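Local coordinates for DUF1993 domain-containing protein (Shewanella denitrificans, PDB 2OQM), which is of unknown function but belongs to the DUF1993 family and is probably a member of the DinB family, at residues A[67-72]-A[167-172]. Residues are numbered along the deposited sequence; the frame is centred on the assembly and turned at random. Where two conformers were deposited one is given.
With EDO (1,2-ethanediol), chain T.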
ATOM      1  N   PHE A  67       5.331   1.778 -16.496  1.00 24.18           N
ATOM      2  CA  PHE A  67       4.344   2.847 -16.832  1.00 24.73           C
ATOM      3  C   PHE A  67       4.751   4.187 -16.252  1.00 24.60           C
ATOM      4  O   PHE A  67       5.254   4.252 -15.163  1.00 23.34           O
ATOM      5  CB  PHE A  67       2.986   2.492 -16.263  1.00 26.28           C
ATOM      6  CG  PHE A  67       2.289   1.375 -16.962  1.00 29.55           C
ATOM      7  CD1 PHE A  67       2.077   1.410 -18.298  1.00 33.53           C
ATOM      8  CD2 PHE A  67       1.776   0.309 -16.231  1.00 35.91           C
ATOM      9  CE1 PHE A  67       1.397   0.405 -18.919  1.00 39.95           C
ATOM     10  CE2 PHE A  67       1.057  -0.705 -16.874  1.00 35.44           C
ATOM     11  CZ  PHE A  67       0.886  -0.652 -18.185  1.00 34.81           C
ATOM     12  N   ASN A  68       4.522   5.257 -17.007  1.00 23.31           N
ATOM     13  CA  ASN A  68       4.889   6.582 -16.587  1.00 22.79           C
ATOM     14  C   ASN A  68       3.878   7.194 -15.586  1.00 22.20           C
ATOM     15  O   ASN A  68       2.949   6.519 -15.138  1.00 24.42           O
ATOM     16  CB  ASN A  68       5.117   7.482 -17.782  1.00 21.00           C
ATOM     17  CG  ASN A  68       3.826   7.775 -18.547  1.00 24.87           C
ATOM     18  OD1 ASN A  68       2.726   7.500 -18.064  1.00 23.95           O
ATOM     19  ND2 ASN A  68       3.970   8.378 -19.724  1.00 25.12           N
ATOM     20  N   LEU A  69       4.116   8.430 -15.176  1.00 23.74           N
ATOM     21  CA  LEU A  69       3.357   9.022 -14.087  1.00 23.56           C
ATOM     22  C   LEU A  69       1.865   9.132 -14.423  1.00 24.52           C
ATOM     23  O   LEU A  69       1.031   8.835 -13.601  1.00 23.03           O
ATOM     24  CB  LEU A  69       3.956  10.386 -13.670  1.00 23.88           C
ATOM     25  CG  LEU A  69       3.263  11.182 -12.556  1.00 26.32           C
ATOM     26  CD1 LEU A  69       3.225  10.345 -11.237  1.00 25.43           C
ATOM     27  CD2 LEU A  69       4.038  12.480 -12.359  1.00 24.99           C
ATOM     28  N   ILE A  70       1.551   9.551 -15.648  1.00 21.77           N
ATOM     29  CA  ILE A  70       0.160   9.655 -16.102  1.00 22.80           C
ATOM     30  C   ILE A  70      -0.523   8.289 -15.892  1.00 24.49           C
ATOM     31  O   ILE A  70      -1.618   8.182 -15.333  1.00 23.69           O
ATOM     32  CB  ILE A  70       0.101  10.025 -17.564  1.00 24.82           C
ATOM     33  CG1 ILE A  70       0.489  11.484 -17.789  1.00 27.30           C
ATOM     34  CG2 ILE A  70      -1.343   9.777 -18.095  1.00 26.00           C
ATOM     35  CD1 ILE A  70       0.952  11.836 -19.254  1.00 25.31           C
ATOM     36  N   ARG A  71       0.174   7.234 -16.280  1.00 25.08           N
ATOM     37  CA  ARG A  71      -0.379   5.895 -16.188  1.00 23.18           C
ATOM     38  C   ARG A  71      -0.556   5.407 -14.776  1.00 23.33           C
ATOM     39  O   ARG A  71      -1.554   4.799 -14.432  1.00 23.56           O
ATOM     40  CB  ARG A  71       0.479   4.886 -16.980  1.00 27.39           C
ATOM     41  CG  ARG A  71       0.444   5.048 -18.453  1.00 32.91           C
ATOM     42  CD  ARG A  71      -0.870   4.581 -19.061  1.00 44.77           C
ATOM     43  NE  ARG A  71      -1.107   3.143 -19.026  1.00 53.33           N
ATOM     44  CZ  ARG A  71      -2.175   2.531 -18.484  1.00 54.60           C
ATOM     45  NH1 ARG A  71      -3.151   3.224 -17.883  1.00 53.21           N
ATOM     46  NH2 ARG A  71      -2.283   1.193 -18.565  1.00 50.10           N
ATOM     47  N   GLN A  72       0.399   5.699 -13.907  1.00 24.21           N
ATOM     48  CA  GLN A  72       0.264   5.348 -12.516  1.00 25.16           C
ATOM     49  C   GLN A  72      -1.003   5.957 -11.930  1.00 26.41           C
ATOM     50  O   GLN A  72      -1.666   5.290 -11.126  1.00 26.54           O
ATOM     51  CB  GLN A  72       1.467   5.830 -11.686  1.00 24.23           C
ATOM     52  CG  GLN A  72       2.841   5.264 -12.029  1.00 27.57           C
ATOM     53  CD  GLN A  72       2.862   3.756 -11.889  1.00 27.46           C
ATOM     54  OE1 GLN A  72       2.247   3.223 -10.973  1.00 28.08           O
ATOM     55  NE2 GLN A  72       3.570   3.063 -12.786  1.00 27.60           N
ATOM     56  N   GLY A 167       7.050   8.323  -5.968  1.00 22.52           N
ATOM     57  CA  GLY A 167       8.454   8.074  -6.260  1.00 19.50           C
ATOM     58  C   GLY A 167       8.973   8.744  -7.526  1.00 19.66           C
ATOM     59  O   GLY A 167      10.071   9.278  -7.573  1.00 20.44           O
ATOM     60  N   ILE A 168       8.159   8.712  -8.579  1.00 22.51           N
ATOM     61  CA  ILE A 168       8.524   9.400  -9.801  1.00 19.34           C
ATOM     62  C   ILE A 168       8.756  10.883  -9.505  1.00 22.73           C
ATOM     63  O   ILE A 168       9.749  11.456  -9.961  1.00 21.82           O
ATOM     64  CB  ILE A 168       7.482   9.202 -10.952  1.00 22.21           C
ATOM     65  CG1 ILE A 168       7.460   7.737 -11.397  1.00 23.99           C
ATOM     66  CG2 ILE A 168       7.859  10.065 -12.165  1.00 17.77           C
ATOM     67  CD1 ILE A 168       6.274   7.361 -12.283  1.00 19.57           C
ATOM     68  N   LEU A 169       7.838  11.512  -8.768  1.00 21.44           N
ATOM     69  CA  LEU A 169       7.934  12.945  -8.508  1.00 20.93           C
ATOM     70  C   LEU A 169       9.124  13.239  -7.632  1.00 21.35           C
ATOM     71  O   LEU A 169       9.908  14.136  -7.889  1.00 23.06           O
ATOM     72  CB  LEU A 169       6.667  13.452  -7.867  1.00 21.74           C
ATOM     73  CG  LEU A 169       5.491  13.447  -8.841  1.00 21.02           C
ATOM     74  CD1 LEU A 169       4.174  13.671  -8.042  1.00 21.55           C
ATOM     75  CD2 LEU A 169       5.752  14.534  -9.913  1.00 23.99           C
ATOM     76  N   ARG A 170       9.269  12.444  -6.604  1.00 22.26           N
ATOM     77  CA  ARG A 170      10.378  12.590  -5.668  0.50 21.21           C
ATOM     78  C   ARG A 170      11.737  12.460  -6.367  1.00 21.87           C
ATOM     79  O   ARG A 170      12.657  13.263  -6.164  1.00 21.49           O
ATOM     80  CB  ARG A 170      10.219  11.524  -4.589  0.50 24.29           C
ATOM     81  CG  ARG A 170      11.116  11.666  -3.406  0.50 26.99           C
ATOM     82  CD  ARG A 170      10.886  12.955  -2.641  0.50 31.22           C
ATOM     83  NE  ARG A 170      11.890  13.112  -1.600  0.50 29.59           N
ATOM     84  CZ  ARG A 170      11.786  12.623  -0.366  0.50 29.01           C
ATOM     85  NH1 ARG A 170      10.711  11.960   0.031  0.50 31.34           N
ATOM     86  NH2 ARG A 170      12.771  12.815   0.500  0.50 38.57           N
ATOM     87  N   HIS A 171      11.849  11.477  -7.239  1.00 23.67           N
ATOM     88  CA  HIS A 171      13.048  11.224  -8.027  1.00 21.86           C
ATOM     89  C   HIS A 171      13.421  12.416  -8.889  1.00 21.44           C
ATOM     90  O   HIS A 171      14.593  12.682  -9.113  1.00 22.36           O
ATOM     91  CB  HIS A 171      12.802   9.945  -8.867  1.00 22.37           C
ATOM     92  CG  HIS A 171      13.909   9.577  -9.812  1.00 20.81           C
ATOM     93  ND1 HIS A 171      15.140   9.149  -9.383  1.00 22.62           N
ATOM     94  CD2 HIS A 171      13.932   9.496 -11.167  1.00 26.04           C
ATOM     95  CE1 HIS A 171      15.902   8.873 -10.434  1.00 24.51           C
ATOM     96  NE2 HIS A 171      15.195   9.084 -11.534  1.00 22.12           N
ATOM     97  N   ASN A 172      12.414  13.118  -9.403  1.00 23.98           N
ATOM     98  CA  ASN A 172      12.602  14.284 -10.254  1.00 24.79           C
ATOM     99  C   ASN A 172      12.903  15.567  -9.489  1.00 26.04           C
ATOM    100  O   ASN A 172      13.266  16.560 -10.106  1.00 25.06           O
ATOM    101  CB  ASN A 172      11.378  14.479 -11.154  1.00 24.89           C
ATOM    102  CG  ASN A 172      11.488  13.707 -12.430  1.00 31.79           C
ATOM    103  OD1 ASN A 172      12.032  14.232 -13.397  1.00 27.29           O
ATOM    104  ND2 ASN A 172      10.983  12.435 -12.443  1.00 26.19           N
TER
HETATM  105  C1  EDO T 176      18.952  10.869  -7.539  1.00 29.32           C
HETATM  106  O1  EDO T 176      18.591   9.773  -6.712  1.00 35.65           O
HETATM  107  C2  EDO T 176      17.768  11.360  -8.403  1.00 33.58           C
HETATM  108  O2  EDO T 176      16.969  12.345  -7.705  1.00 29.49           O
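Phe67 O only grazes Ile168 CD1, at 4.4 Å, at the margin of the contact, and also accepts a hydrogen bond from Gln72 NE2 (3.1 Å). That bond is straight, 170°, and the acceptor sits in the Gln72 amide plane, yet the donor stands above the carbonyl plane. Asn68 is the N-cap of the helix, its OD1 accepting from Arg71 N. At Leu69 the first turn meets helix 146-172: Ile168 CD1 rests 3.8 Å from Leu69 N and 4.1 Å from Leu69 CB. Leu69 CD2 comes within 3.6 Å of Leu169 CD2, a reach set by chi1 of 178°, which swings CG away from the backbone N; the two side chains cross at about a right angle. Gln72 CG touches the same Ile168 CD1 at 4.0 Å, the side chains crossing at a slant, while its OE1 is hydrogen-bonded to His161. Were Gln72 replaced by alanine, Phe67 O and His161 ND1 would probably lose their amide partner and a gap would be likely to open beside Ile168 CD1. The contact thus joins the capped start of helix 69-87 to the C-terminal part of helix 146-172, with helix 13-50 alongside: Leu69 packs on its Phe40, and Leu169 on Ile39 and Ala43.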